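Local coordinates for epidermal growth factor receptor pathway substrate 8-like protein 1 (Mus musculus, PDB 2CY5) that probably binds short peptide motifs of partner proteins through its phosphotyrosine-binding (PTB) domain in signalling downstream of receptor tyrosine kinases, at residues 39-43 against 44-48. Sequence-based numbering, arbitrary orientation.
Sequences VMDSQ and GRVWA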
loop_
_atom_site.group_PDB
_atom_site.type_symbol
_atom_site.label_atom_id
_atom_site.label_comp_id
_atom_site.label_asym_id
_atom_site.label_seq_id
_atom_site.Cartn_x
_atom_site.Cartn_y
_atom_site.Cartn_z
ATOM N N VAL A 39 -12.543 -17.281 1.006
ATOM C CA VAL A 39 -12.984 -17.055 2.453
ATOM C C VAL A 39 -13.373 -15.580 2.612
ATOM O O VAL A 39 -14.438 -15.232 3.143
ATOM C CB VAL A 39 -11.885 -17.456 3.402
ATOM C CG1 VAL A 39 -12.221 -17.097 4.857
ATOM C CG2 VAL A 39 -11.738 -18.963 3.364
HETATM N N MSE A 40 -12.506 -14.675 2.111
HETATM C CA MSE A 40 -12.764 -13.246 2.228
HETATM C C MSE A 40 -14.021 -12.886 1.595
HETATM O O MSE A 40 -14.799 -12.003 2.059
HETATM C CB MSE A 40 -11.557 -12.344 1.656
HETATM C CG MSE A 40 -10.457 -12.596 2.601
HETATM SE SE MSE A 40 -8.857 -11.686 1.790
HETATM C CE MSE A 40 -9.528 -9.829 2.269
ATOM N N ASP A 41 -14.264 -13.536 0.485
ATOM C CA ASP A 41 -15.472 -13.162 -0.222
ATOM C C ASP A 41 -16.667 -13.658 0.613
ATOM O O ASP A 41 -17.681 -12.912 0.754
ATOM C CB ASP A 41 -15.511 -13.867 -1.589
ATOM C CG ASP A 41 -16.657 -13.448 -2.439
ATOM O OD1 ASP A 41 -17.259 -12.257 -2.386
ATOM O OD2 ASP A 41 -16.963 -14.405 -3.196
ATOM N N SER A 42 -16.534 -14.813 1.215
ATOM C CA SER A 42 -17.703 -15.252 1.973
ATOM C C SER A 42 -17.879 -14.364 3.286
ATOM O O SER A 42 -18.959 -14.391 3.939
ATOM C CB SER A 42 -17.529 -16.707 2.325
ATOM O OG SER A 42 -16.587 -16.769 3.393
ATOM N N GLN A 43 -16.859 -13.585 3.679
ATOM C CA GLN A 43 -16.991 -12.728 4.857
ATOM C C GLN A 43 -17.444 -11.313 4.401
ATOM O O GLN A 43 -17.392 -10.371 5.181
ATOM C CB GLN A 43 -15.661 -12.637 5.554
ATOM C CG GLN A 43 -15.191 -13.928 6.220
ATOM C CD GLN A 43 -13.710 -13.875 6.718
ATOM O OE1 GLN A 43 -12.790 -13.140 6.168
ATOM N NE2 GLN A 43 -13.451 -14.662 7.736
ATOM N N GLY A 44 -17.725 -11.112 3.130
ATOM C CA GLY A 44 -18.204 -9.810 2.654
ATOM C C GLY A 44 -17.089 -8.789 2.496
ATOM O O GLY A 44 -17.318 -7.531 2.517
ATOM N N ARG A 45 -15.852 -9.284 2.314
ATOM C CA ARG A 45 -14.696 -8.364 2.100
ATOM C C ARG A 45 -14.299 -8.135 0.687
ATOM O O ARG A 45 -13.348 -7.428 0.449
ATOM C CB ARG A 45 -13.438 -8.904 2.823
ATOM C CG ARG A 45 -13.779 -9.204 4.315
ATOM C CD ARG A 45 -12.656 -8.879 5.173
ATOM N NE ARG A 45 -11.930 -10.011 5.540
ATOM C CZ ARG A 45 -10.674 -9.952 6.015
ATOM N NH1 ARG A 45 -10.041 -8.773 6.186
ATOM N NH2 ARG A 45 -10.006 -11.088 6.246
ATOM N N VAL A 46 -14.997 -8.698 -0.281
ATOM C CA VAL A 46 -14.540 -8.525 -1.658
ATOM C C VAL A 46 -15.551 -7.733 -2.413
ATOM O O VAL A 46 -16.685 -8.177 -2.495
ATOM C CB VAL A 46 -14.360 -9.933 -2.269
ATOM C CG1 VAL A 46 -13.991 -9.865 -3.766
ATOM C CG2 VAL A 46 -13.242 -10.697 -1.501
ATOM N N TRP A 47 -15.195 -6.602 -2.982
ATOM C CA TRP A 47 -16.154 -5.836 -3.776
ATOM C C TRP A 47 -15.398 -5.327 -5.030
ATOM O O TRP A 47 -14.411 -4.635 -4.914
ATOM C CB TRP A 47 -16.739 -4.606 -2.998
ATOM C CG TRP A 47 -17.528 -5.080 -1.771
ATOM C CD1 TRP A 47 -16.982 -5.467 -0.520
ATOM C CD2 TRP A 47 -18.932 -5.454 -1.710
ATOM N NE1 TRP A 47 -17.968 -6.071 0.274
ATOM C CE2 TRP A 47 -19.148 -6.076 -0.403
ATOM C CE3 TRP A 47 -20.013 -5.330 -2.601
ATOM C CZ2 TRP A 47 -20.423 -6.569 -0.005
ATOM C CZ3 TRP A 47 -21.290 -5.830 -2.186
ATOM C CH2 TRP A 47 -21.472 -6.432 -0.895
ATOM N N ALA A 48 -15.897 -5.737 -6.191
ATOM C CA ALA A 48 -15.345 -5.432 -7.509
ATOM C C ALA A 48 -15.339 -3.980 -7.824
ATOM O O ALA A 48 -16.359 -3.237 -7.749
ATOM C CB ALA A 48 -16.116 -6.279 -8.592
HETATM O O HOH W 1 -17.599 -9.869 -0.517
#
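Arg45 runs alongside Gln43 and takes the Met40 methyl on one guanidinium face, just past a Schellman motif, where helix 30-42 of the PTB domain ends and the loop to strand 49-55 begins. Gly44 takes the positive phi (79°), and two backbone bonds close the turn: Gly44 N to Asp41 O (3.0 Å) and Arg45 N to Met40 O (2.9 Å).

From that backbone the Arg45 side chain can be traced outward. CB lies 3.5 Å from Met40 O, and CG is near both this oxygen and Gln43 O. Bends at chi2 and chi3 then turn the chain beside Gln43, whose OE1 lies at the guanidinium edge, near its plane, and is reached by both NE and NH2. The two bonds are weak, that from NE to OE1 being 3.3 Å long, and the amide plane is turned 47° from the guanidinium. Met40, a selenomethionine here, bends at chi3 (74°) and sets its CE over the centre of one guanidinium face, 3.9 Å from CZ and also in contact with NH1; its side chain also touches Val17 and Phe19 of strand 9-20. Both Met40 and Arg45 pack on Ala105 of the second subunit.

Val46 packs against the last helical turn: its CG2 lies 3.6 Å from Asp41 CA and also meets Met40 CB, while the residue touches Leu16. A water bridges the helix end to the loop, accepting from Val46 N (2.9 Å) and donating to Asp41 OD1.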